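Iron transport multicopper oxidase FET3 (Saccharomyces cerevisiae, PDB 1ZPU) oxidises ferrous iron to ferric iron with molecular oxygen, using four copper ions, to supply high-affinity iron uptake, and also has cuprous oxidase activity. Local coordinates at residues Thr348-Leu353 against Gln490-Asn495; Asp357-Ser362 against Asp480-Gln485; Phe372-Asp377 against Phe451-Pro456. All blocks are in the same frame, centred on the assembly; numbering follows the deposited sequence.

Interaction 1: residues Thr348-Leu353 against Gln490-Asn495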
loop_
_atom_site.group_PDB
_atom_site.type_symbol
_atom_site.label_atom_id
_atom_site.label_comp_id
_atom_site.label_asym_id
_atom_site.label_seq_id
_atom_site.Cartn_x
_atom_site.Cartn_y
_atom_site.Cartn_z
ATOM N N THR A 348 -17.702 0.545 8.592
ATOM C CA THR A 348 -18.311 1.605 7.785
ATOM C C THR A 348 -19.378 1.061 6.837
ATOM O O THR A 348 -20.533 1.495 6.889
ATOM C CB THR A 348 -17.262 2.377 6.954
ATOM O OG1 THR A 348 -16.124 2.683 7.767
ATOM C CG2 THR A 348 -17.854 3.673 6.405
ATOM N N LEU A 349 -18.986 0.100 5.996
ATOM C CA LEU A 349 -19.897 -0.496 5.014
ATOM C C LEU A 349 -21.168 -1.079 5.644
ATOM O O LEU A 349 -22.270 -0.899 5.122
ATOM C CB LEU A 349 -19.174 -1.548 4.167
ATOM C CG LEU A 349 -19.918 -2.271 3.039
ATOM C CD1 LEU A 349 -20.414 -1.323 1.966
ATOM C CD2 LEU A 349 -19.008 -3.299 2.431
ATOM N N MET A 350 -21.010 -1.749 6.779
ATOM C CA MET A 350 -22.134 -2.344 7.478
ATOM C C MET A 350 -23.176 -1.306 7.909
ATOM O O MET A 350 -24.382 -1.611 7.950
ATOM C CB MET A 350 -21.636 -3.171 8.663
ATOM C CG MET A 350 -21.300 -4.618 8.321
ATOM S SD MET A 350 -19.955 -4.846 7.126
ATOM C CE MET A 350 -19.573 -6.582 7.388
ATOM N N THR A 351 -22.730 -0.086 8.212
ATOM C CA THR A 351 -23.687 0.957 8.595
ATOM C C THR A 351 -24.362 1.565 7.372
ATOM O O THR A 351 -25.569 1.803 7.405
ATOM C CB THR A 351 -23.147 2.044 9.592
ATOM O OG1 THR A 351 -22.757 3.228 8.889
ATOM C CG2 THR A 351 -21.998 1.526 10.441
ATOM N N VAL A 352 -23.615 1.781 6.287
ATOM C CA VAL A 352 -24.242 2.241 5.034
ATOM C C VAL A 352 -25.307 1.257 4.509
ATOM O O VAL A 352 -26.361 1.672 4.006
ATOM C CB VAL A 352 -23.219 2.677 3.915
ATOM C CG1 VAL A 352 -21.798 2.391 4.297
ATOM C CG2 VAL A 352 -23.573 2.078 2.552
ATOM N N LEU A 353 -25.044 -0.036 4.672
ATOM C CA LEU A 353 -25.982 -1.057 4.224
ATOM C C LEU A 353 -27.186 -1.260 5.143
ATOM O O LEU A 353 -28.055 -2.086 4.848
ATOM C CB LEU A 353 -25.264 -2.382 3.981
ATOM C CG LEU A 353 -24.339 -2.360 2.766
ATOM C CD1 LEU A 353 -23.563 -3.664 2.658
ATOM C CD2 LEU A 353 -25.096 -2.068 1.474
ATOM N N GLN A 490 -23.516 -5.785 -4.122
ATOM C CA GLN A 490 -22.873 -5.130 -3.004
ATOM C C GLN A 490 -23.356 -5.672 -1.657
ATOM O O GLN A 490 -22.682 -5.501 -0.640
ATOM C CB GLN A 490 -23.131 -3.635 -3.114
ATOM C CG GLN A 490 -22.101 -2.780 -2.464
ATOM C CD GLN A 490 -20.774 -2.814 -3.176
ATOM O OE1 GLN A 490 -19.859 -3.515 -2.751
ATOM N NE2 GLN A 490 -20.658 -2.057 -4.264
ATOM N N GLN A 491 -24.517 -6.331 -1.660
ATOM C CA GLN A 491 -25.106 -6.884 -0.434
ATOM C C GLN A 491 -24.195 -7.936 0.196
ATOM O O GLN A 491 -23.564 -8.713 -0.508
ATOM C CB GLN A 491 -26.518 -7.452 -0.684
ATOM C CG GLN A 491 -27.569 -6.459 -1.253
ATOM C CD GLN A 491 -27.645 -5.140 -0.469
ATOM O OE1 GLN A 491 -28.204 -5.088 0.630
ATOM N NE2 GLN A 491 -27.082 -4.069 -1.042
ATOM N N LEU A 492 -24.122 -7.937 1.525
ATOM C CA LEU A 492 -23.231 -8.834 2.259
ATOM C C LEU A 492 -23.698 -10.278 2.191
ATOM O O LEU A 492 -24.881 -10.571 2.357
ATOM C CB LEU A 492 -23.068 -8.400 3.722
ATOM C CG LEU A 492 -22.562 -6.976 3.962
ATOM C CD1 LEU A 492 -22.882 -6.505 5.372
ATOM C CD2 LEU A 492 -21.078 -6.834 3.664
ATOM N N SER A 493 -22.746 -11.170 1.946
ATOM C CA SER A 493 -22.984 -12.605 1.857
ATOM C C SER A 493 -23.205 -13.225 3.234
ATOM O O SER A 493 -22.861 -12.625 4.257
ATOM C CB SER A 493 -21.780 -13.277 1.203
ATOM O OG SER A 493 -20.606 -13.050 1.963
ATOM N N GLU A 494 -23.764 -14.435 3.253
ATOM C CA GLU A 494 -23.949 -15.181 4.499
ATOM C C GLU A 494 -22.590 -15.385 5.181
ATOM O O GLU A 494 -22.457 -15.152 6.382
ATOM C CB GLU A 494 -24.650 -16.538 4.275
ATOM C CG GLU A 494 -25.690 -16.596 3.141
ATOM C CD GLU A 494 -27.103 -16.236 3.581
ATOM O OE1 GLU A 494 -27.259 -15.410 4.508
ATOM O OE2 GLU A 494 -28.068 -16.779 2.987
ATOM N N ASN A 495 -21.588 -15.794 4.407
ATOM C CA ASN A 495 -20.251 -15.998 4.945
ATOM C C ASN A 495 -19.706 -14.808 5.740
ATOM O O ASN A 495 -19.203 -14.997 6.854
ATOM C CB ASN A 495 -19.261 -16.392 3.854
ATOM C CG ASN A 495 -17.859 -16.550 4.393
ATOM O OD1 ASN A 495 -16.912 -15.916 3.910
ATOM N ND2 ASN A 495 -17.722 -17.366 5.435
#
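Leu492 packs its two methyls and CG against Leu349, Met350 and Leu353 of a short helix in the third plastocyanin-like (cupredoxin) domain of this multicopper oxidase. Residues Gln490-Asn495 follow helix 481-486 and lead into helix 494-502, so the contact lays this connection against helix 348-352.

Leu353 and Leu492 account for the largest shares of the 279 Å² buried between the segments. Met350 and Leu492 pass each other at a slant. The thioether chain is bent at chi2 (63°), which sets SD 3.8 Å from Leu492 CD1; CG and CE of Met350 also lie near that methyl. The other branch, Leu492 CD2, faces Leu349 CD2 more distantly, at 4.3 Å. Leu353 reaches the branch point itself, its CD1 3.7 Å from Leu492 CG. Ile484 of helix 481-486 adds to the same cluster, touching Leu349, Leu353 and Gln490.

Polar groups meet Leu353 without bonding to it. Its CD1 lies 3.9 Å from Gln490 O, and its CD2 is 3.8 Å from Gln491 NE2, an amide that donates a weak hydrogen bond to Ala487 O.

One cap is local: Ser493 is the N-cap of helix 494-502, its OG bonding His496 N weakly. Several other hydrogen bonds lead to residues 77-90 of the first domain. Thr348 OG1 bonds Phe77 O, and the backbones of Thr348 and Leu349 pair with Phe77 and Leu78. The amide of Asn495 grips strand 88-94, OD1 accepting from Leu90 N and ND2 donating to Thr88 O.

Interaction 2: residues Asp357-Ser362 against Asp480-Gln485. With NAG (2-acetamido-2-deoxy-beta-D-glucopyranose), chain B.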
loop_
_atom_site.group_PDB
_atom_site.type_symbol
_atom_site.label_atom_id
_atom_site.label_comp_id
_atom_site.label_asym_id
_atom_site.label_seq_id
_atom_site.Cartn_x
_atom_site.Cartn_y
_atom_site.Cartn_z
ATOM N N ASP A 357 -31.977 5.609 4.185
ATOM C CA ASP A 357 -31.909 6.911 3.535
ATOM C C ASP A 357 -31.057 7.930 4.294
ATOM O O ASP A 357 -30.899 9.067 3.851
ATOM C CB ASP A 357 -33.318 7.437 3.249
ATOM C CG ASP A 357 -34.031 6.620 2.174
ATOM O OD1 ASP A 357 -35.287 6.624 2.138
ATOM O OD2 ASP A 357 -33.325 5.964 1.364
ATOM N N GLN A 358 -30.485 7.506 5.417
ATOM C CA GLN A 358 -29.661 8.378 6.251
ATOM C C GLN A 358 -28.167 8.222 5.938
ATOM O O GLN A 358 -27.302 8.792 6.618
ATOM C CB GLN A 358 -29.910 8.071 7.726
ATOM C CG GLN A 358 -31.261 8.490 8.238
ATOM C CD GLN A 358 -31.203 8.944 9.681
ATOM O OE1 GLN A 358 -31.776 8.310 10.569
ATOM N NE2 GLN A 358 -30.495 10.048 9.925
ATOM N N ALA A 359 -27.874 7.449 4.903
ATOM C CA ALA A 359 -26.509 7.161 4.503
ATOM C C ALA A 359 -25.762 8.378 3.948
ATOM O O ALA A 359 -24.541 8.354 3.842
ATOM C CB ALA A 359 -26.513 6.030 3.491
ATOM N N ASN A 360 -26.494 9.429 3.594
ATOM C CA ASN A 360 -25.899 10.647 3.053
ATOM C C ASN A 360 -25.468 11.623 4.142
ATOM O O ASN A 360 -24.738 12.582 3.874
ATOM C CB ASN A 360 -26.859 11.347 2.083
ATOM C CG ASN A 360 -26.168 12.425 1.249
ATOM O OD1 ASN A 360 -24.969 12.325 0.958
ATOM N ND2 ASN A 360 -26.928 13.461 0.861
ATOM N N ASN A 361 -25.933 11.377 5.366
ATOM C CA ASN A 361 -25.576 12.192 6.526
ATOM C C ASN A 361 -24.250 11.719 7.131
ATOM O O ASN A 361 -24.163 10.617 7.674
ATOM C CB ASN A 361 -26.708 12.148 7.559
ATOM C CG ASN A 361 -26.396 12.938 8.818
ATOM O OD1 ASN A 361 -25.422 13.695 8.881
ATOM N ND2 ASN A 361 -27.235 12.767 9.834
ATOM N N SER A 362 -23.225 12.562 7.031
ATOM C CA SER A 362 -21.862 12.213 7.452
ATOM C C SER A 362 -21.743 11.903 8.944
ATOM O O SER A 362 -20.864 11.135 9.359
ATOM C CB SER A 362 -20.887 13.333 7.067
ATOM O OG SER A 362 -21.114 14.509 7.835
ATOM N N ASP A 480 -20.731 7.658 -3.105
ATOM C CA ASP A 480 -22.205 7.619 -3.070
ATOM C C ASP A 480 -22.808 6.370 -2.418
ATOM O O ASP A 480 -23.046 5.359 -3.082
ATOM C CB ASP A 480 -22.857 7.928 -4.439
ATOM C CG ASP A 480 -22.610 6.851 -5.468
ATOM O OD1 ASP A 480 -21.581 6.152 -5.367
ATOM O OD2 ASP A 480 -23.447 6.708 -6.384
ATOM N N PRO A 481 -23.047 6.445 -1.097
ATOM C CA PRO A 481 -23.636 5.355 -0.330
ATOM C C PRO A 481 -24.942 4.858 -0.935
ATOM O O PRO A 481 -25.285 3.693 -0.753
ATOM C CB PRO A 481 -23.901 5.984 1.043
ATOM C CG PRO A 481 -23.790 7.465 0.833
ATOM C CD PRO A 481 -22.776 7.615 -0.245
ATOM N N PHE A 482 -25.662 5.721 -1.650
ATOM C CA PHE A 482 -26.896 5.288 -2.305
ATOM C C PHE A 482 -26.599 4.369 -3.487
ATOM O O PHE A 482 -27.325 3.406 -3.723
ATOM C CB PHE A 482 -27.770 6.474 -2.729
ATOM C CG PHE A 482 -28.268 7.309 -1.576
ATOM C CD1 PHE A 482 -28.216 8.698 -1.635
ATOM C CD2 PHE A 482 -28.780 6.710 -0.427
ATOM C CE1 PHE A 482 -28.669 9.480 -0.571
ATOM C CE2 PHE A 482 -29.233 7.483 0.638
ATOM C CZ PHE A 482 -29.174 8.870 0.565
ATOM N N GLY A 483 -25.523 4.658 -4.214
ATOM C CA GLY A 483 -25.036 3.767 -5.270
ATOM C C GLY A 483 -24.670 2.396 -4.729
ATOM O O GLY A 483 -24.937 1.381 -5.368
ATOM N N ILE A 484 -24.064 2.379 -3.541
ATOM C CA ILE A 484 -23.711 1.140 -2.846
ATOM C C ILE A 484 -24.970 0.339 -2.521
ATOM O O ILE A 484 -25.038 -0.850 -2.816
ATOM C CB ILE A 484 -22.894 1.401 -1.549
ATOM C CG1 ILE A 484 -21.515 1.956 -1.876
ATOM C CG2 ILE A 484 -22.741 0.137 -0.719
ATOM C CD1 ILE A 484 -20.898 2.693 -0.721
ATOM N N GLN A 485 -25.966 1.000 -1.932
ATOM C CA GLN A 485 -27.199 0.328 -1.521
ATOM C C GLN A 485 -27.964 -0.231 -2.713
ATOM O O GLN A 485 -28.552 -1.308 -2.627
ATOM C CB GLN A 485 -28.115 1.284 -0.761
ATOM C CG GLN A 485 -27.695 1.618 0.654
ATOM C CD GLN A 485 -28.488 2.792 1.229
ATOM O OE1 GLN A 485 -29.042 3.610 0.492
ATOM N NE2 GLN A 485 -28.534 2.881 2.551
HETATM C C1 NAG B . -26.184 14.463 0.114
HETATM C C2 NAG B . -26.169 15.970 0.408
HETATM C C3 NAG B . -27.084 16.833 -0.496
HETATM C C4 NAG B . -27.850 16.121 -1.634
HETATM C C5 NAG B . -27.613 14.601 -1.714
HETATM C C6 NAG B . -27.847 14.014 -3.105
HETATM C C7 NAG B . -25.757 16.269 2.834
HETATM C C8 NAG B . -26.381 15.964 4.171
HETATM N N2 NAG B . -26.579 16.191 1.786
HETATM O O3 NAG B . -26.352 17.921 -1.036
HETATM O O4 NAG B . -29.236 16.393 -1.479
HETATM O O5 NAG B . -26.303 14.276 -1.283
HETATM O O6 NAG B . -28.125 12.623 -2.961
HETATM O O7 NAG B . -24.565 16.580 2.753
#
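Phe482 points the end of its ring into the turn that carries the N-glycan of Asn360. The turn is a type I beta turn from Gln358 to Asn361, closed by Asn361 N to Gln358 O at 3.2 Å; the ring belongs to the helix that begins at Pro481, with Asp480 at its N-cap position after strand 474-479 of the third cupredoxin domain.

The ring's outer carbons do the touching. CG of Phe482 is anti to its own carbonyl carbon (chi1 -63°), which carries the ring off beside the backbone N; CZ then lies at the carbonyl of Asp357, whose O is in the ring plane at the edge, 3.7 Å from CZ. Asn360 CB approaches obliquely, 3.7 Å from both CZ and CE1, and Ala359 CB is likewise oblique to the ring, 4.2 Å from CE2. An alanine at Phe482 would lack these ring contacts and would probably open a gap beside Asn360 CB and the Asp357 carbonyl, with the glycosylated turn less firmly placed.

Ala359 points toward the helix, where its CB meets Pro481 CB at 3.6 Å. Gln485, one helical turn further on, brings NE2 to 3.9 Å from the same methyl. That amide nitrogen is satisfied by Gly356 O and Val352 O, so it covers the alanine while bonding the chain just before the turn. Ala359 O, close to Pro481 CG, is hydrogen-bonded to Tyr365 OH.

ND2 of Asn360 is joined covalently to C1 of the sugar. The hydroxyl O6 of that sugar comes to the ring edge, 4.0 Å from Phe482 CE1. The chemistry thus divides: carbon contacts seat the base of the glycosylated residue, while carbonyl and hydroxyl oxygens lie at the ring edge, where the slightly positive C-H rim would probably suit them.

Interaction 3: residues Phe372-Asp377 against Phe451-Pro456. With NAG (2-acetamido-2-deoxy-beta-D-glucopyranose), chain C; NAG (2-acetamido-2-deoxy-beta-D-glucopyranose), chain B.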
loop_
_atom_site.group_PDB
_atom_site.type_symbol
_atom_site.label_atom_id
_atom_site.label_comp_id
_atom_site.label_asym_id
_atom_site.label_seq_id
_atom_site.Cartn_x
_atom_site.Cartn_y
_atom_site.Cartn_z
ATOM N N PHE A 372 -15.500 11.039 4.902
ATOM C CA PHE A 372 -16.049 11.984 3.938
ATOM C C PHE A 372 -17.017 11.269 3.016
ATOM O O PHE A 372 -16.797 10.104 2.662
ATOM C CB PHE A 372 -14.942 12.599 3.097
ATOM C CG PHE A 372 -13.963 13.393 3.888
ATOM C CD1 PHE A 372 -12.942 12.755 4.600
ATOM C CD2 PHE A 372 -14.046 14.780 3.919
ATOM C CE1 PHE A 372 -12.027 13.490 5.336
ATOM C CE2 PHE A 372 -13.137 15.526 4.642
ATOM C CZ PHE A 372 -12.121 14.881 5.356
ATOM N N ILE A 373 -18.085 11.958 2.626
ATOM C CA ILE A 373 -19.026 11.398 1.663
ATOM C C ILE A 373 -18.828 12.026 0.288
ATOM O O ILE A 373 -18.795 13.246 0.151
ATOM C CB ILE A 373 -20.484 11.526 2.129
ATOM C CG1 ILE A 373 -20.625 10.908 3.520
ATOM C CG2 ILE A 373 -21.423 10.843 1.135
ATOM C CD1 ILE A 373 -22.006 11.034 4.104
ATOM N N LEU A 374 -18.685 11.175 -0.721
ATOM C CA LEU A 374 -18.483 11.638 -2.084
ATOM C C LEU A 374 -19.752 11.450 -2.906
ATOM O O LEU A 374 -20.418 10.430 -2.778
ATOM C CB LEU A 374 -17.318 10.891 -2.734
ATOM C CG LEU A 374 -16.002 10.700 -1.969
ATOM C CD1 LEU A 374 -15.074 9.832 -2.801
ATOM C CD2 LEU A 374 -15.328 12.017 -1.599
ATOM N N GLU A 375 -20.072 12.431 -3.752
ATOM C CA GLU A 375 -21.316 12.430 -4.536
ATOM C C GLU A 375 -21.233 11.653 -5.848
ATOM O O GLU A 375 -20.151 11.449 -6.397
ATOM C CB GLU A 375 -21.798 13.856 -4.816
ATOM C CG GLU A 375 -22.251 14.643 -3.583
ATOM C CD GLU A 375 -23.471 14.042 -2.872
ATOM O OE1 GLU A 375 -24.480 13.703 -3.544
ATOM O OE2 GLU A 375 -23.411 13.926 -1.627
ATOM N N LYS A 376 -22.407 11.267 -6.347
ATOM C CA LYS A 376 -22.578 10.333 -7.479
ATOM C C LYS A 376 -21.439 10.236 -8.481
ATOM O O LYS A 376 -20.870 9.161 -8.632
ATOM C CB LYS A 376 -23.932 10.493 -8.201
ATOM C CG LYS A 376 -24.668 11.850 -8.031
ATOM C CD LYS A 376 -25.838 11.976 -9.031
ATOM C CE LYS A 376 -26.396 13.402 -9.103
ATOM N NZ LYS A 376 -25.302 14.420 -9.233
ATOM N N ASP A 377 -21.092 11.322 -9.163
ATOM C CA ASP A 377 -19.989 11.250 -10.135
ATOM C C ASP A 377 -18.982 12.377 -9.994
ATOM O O ASP A 377 -18.241 12.672 -10.929
ATOM C CB ASP A 377 -20.520 11.217 -11.578
ATOM C CG ASP A 377 -20.669 9.798 -12.137
ATOM O OD1 ASP A 377 -19.790 8.941 -11.878
ATOM O OD2 ASP A 377 -21.664 9.554 -12.870
ATOM N N PHE A 451 -9.441 12.512 -8.742
ATOM C CA PHE A 451 -10.101 11.324 -9.279
ATOM C C PHE A 451 -11.609 11.534 -9.335
ATOM O O PHE A 451 -12.140 12.375 -8.620
ATOM C CB PHE A 451 -9.753 10.066 -8.459
ATOM C CG PHE A 451 -10.337 10.054 -7.066
ATOM C CD1 PHE A 451 -11.497 9.341 -6.794
ATOM C CD2 PHE A 451 -9.718 10.738 -6.029
ATOM C CE1 PHE A 451 -12.028 9.322 -5.516
ATOM C CE2 PHE A 451 -10.240 10.714 -4.750
ATOM C CZ PHE A 451 -11.394 10.008 -4.491
ATOM N N LYS A 452 -12.286 10.762 -10.182
ATOM C CA LYS A 452 -13.738 10.807 -10.309
ATOM C C LYS A 452 -14.380 9.790 -9.371
ATOM O O LYS A 452 -13.957 8.645 -9.315
ATOM C CB LYS A 452 -14.134 10.497 -11.752
ATOM C CG LYS A 452 -15.549 10.909 -12.114
ATOM C CD LYS A 452 -15.942 10.337 -13.455
ATOM C CE LYS A 452 -17.275 10.869 -13.896
ATOM N NZ LYS A 452 -17.604 10.335 -15.236
ATOM N N ALA A 453 -15.401 10.202 -8.634
ATOM C CA ALA A 453 -16.132 9.260 -7.795
ATOM C C ALA A 453 -17.104 8.445 -8.652
ATOM O O ALA A 453 -18.307 8.714 -8.698
ATOM C CB ALA A 453 -16.851 9.981 -6.673
ATOM N N ASP A 454 -16.559 7.457 -9.349
ATOM C CA ASP A 454 -17.344 6.623 -10.241
ATOM C C ASP A 454 -17.309 5.172 -9.785
ATOM O O ASP A 454 -17.603 4.258 -10.551
ATOM C CB ASP A 454 -16.838 6.762 -11.684
ATOM C CG ASP A 454 -15.352 6.391 -11.844
ATOM O OD1 ASP A 454 -14.911 6.279 -13.005
ATOM O OD2 ASP A 454 -14.623 6.216 -10.841
ATOM N N ASN A 455 -16.937 4.962 -8.532
ATOM C CA ASN A 455 -16.795 3.616 -8.004
ATOM C C ASN A 455 -17.406 3.497 -6.616
ATOM O O ASN A 455 -16.679 3.481 -5.619
ATOM C CB ASN A 455 -15.320 3.205 -7.982
ATOM C CG ASN A 455 -15.132 1.725 -7.729
ATOM O OD1 ASN A 455 -16.093 0.965 -7.686
ATOM N ND2 ASN A 455 -13.890 1.309 -7.567
ATOM N N PRO A 456 -18.749 3.414 -6.546
ATOM C CA PRO A 456 -19.428 3.306 -5.251
ATOM C C PRO A 456 -18.717 2.318 -4.328
ATOM O O PRO A 456 -18.445 1.182 -4.728
ATOM C CB PRO A 456 -20.832 2.816 -5.634
ATOM C CG PRO A 456 -21.062 3.401 -6.990
ATOM C CD PRO A 456 -19.710 3.432 -7.668
HETATM C C1 NAG C . -17.023 0.946 -11.977
HETATM C C2 NAG C . -15.956 1.766 -12.704
HETATM C C3 NAG C . -16.564 2.806 -13.640
HETATM C C4 NAG C . -17.610 2.164 -14.561
HETATM C C5 NAG C . -18.574 1.294 -13.732
HETATM C C6 NAG C . -19.582 0.560 -14.606
HETATM C C7 NAG C . -13.744 2.015 -11.706
HETATM C C8 NAG C . -12.943 2.606 -10.584
HETATM N N2 NAG C . -15.032 2.392 -11.773
HETATM O O3 NAG C . -15.525 3.358 -14.413
HETATM O O4 NAG C . -18.283 3.140 -15.350
HETATM O O5 NAG C . -17.849 0.341 -12.961
HETATM O O6 NAG C . -18.891 -0.319 -15.465
HETATM O O7 NAG C . -13.207 1.227 -12.500
HETATM C C1 NAG B . -26.184 14.463 0.114
HETATM C C2 NAG B . -26.169 15.970 0.408
HETATM C C3 NAG B . -27.084 16.833 -0.496
HETATM C C4 NAG B . -27.850 16.121 -1.634
HETATM C C5 NAG B . -27.613 14.601 -1.714
HETATM C C6 NAG B . -27.847 14.014 -3.105
HETATM C C7 NAG B . -25.757 16.269 2.834
HETATM C C8 NAG B . -26.381 15.964 4.171
HETATM N N2 NAG B . -26.579 16.191 1.786
HETATM O O3 NAG B . -26.352 17.921 -1.036
HETATM O O4 NAG B . -29.236 16.393 -1.479
HETATM O O5 NAG B . -26.303 14.276 -1.283
HETATM O O6 NAG B . -28.125 12.623 -2.961
HETATM O O7 NAG B . -24.565 16.580 2.753
#
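Asp454 OD1 accepts a weak hydrogen bond from O3 of an N-acetylglucosamine at 3.3 Å, while CB of the same residue lies 3.7 Å from Asp377 OD1 across the contact. The two segments meet where the sheets of the third cupredoxin domain's beta sandwich come together: strand 371-374 edges one sheet and strand 446-452 runs within the other. Ala453 is the centre of an inverse gamma turn, with a weak bond from Asp454 N to Lys452 O, and its backbone also pairs with Glu378. A minor CA-H contact joins Asp377 CA to Ala453 O.

Side-chain packing follows: Ala453 CB lies 4.1 Å from Leu374 CB and also near the carbonyl Glu375 O. Leu374 crosses Phe451 at about a right angle, its CD1 4.1 Å from CZ; the same ring meets that of His399.

Lys452, extended beyond CG, runs past Asp377, CG lying 3.4 Å from Asp377 O. Its NZ stops 4.2 Å from Asp377 OD1, beyond a salt bridge, so any attraction is probably loose.

Glycans border both ends. Glu375 lies beside the sugar on Asn360, and the backbone O of Asp454 accepts a second weak bond, from N2 of the other sugar.

Followed from the N terminus, the chain passes Thr348-Leu353, Asp357-Ser362 and Phe372-Asp377 in turn, then meets their partners in reverse order. Interaction 3 closes first, at Phe451-Pro456, joining the two sheets of the third domain. Interaction 2 encloses it, bringing helix 481-486 back to the glycosylated turn. Interaction 1 is the outermost loop and returns the chain before helix 494-502 to helix 348-352. The three loops nest and none cross. Neighbouring layers touch: Gln490 CB packs against Ile484 O between interactions 1 and 2, while Ile373 packs against Asn360 and Ser362 between interactions 2 and 3, which share the sugar on Asn360.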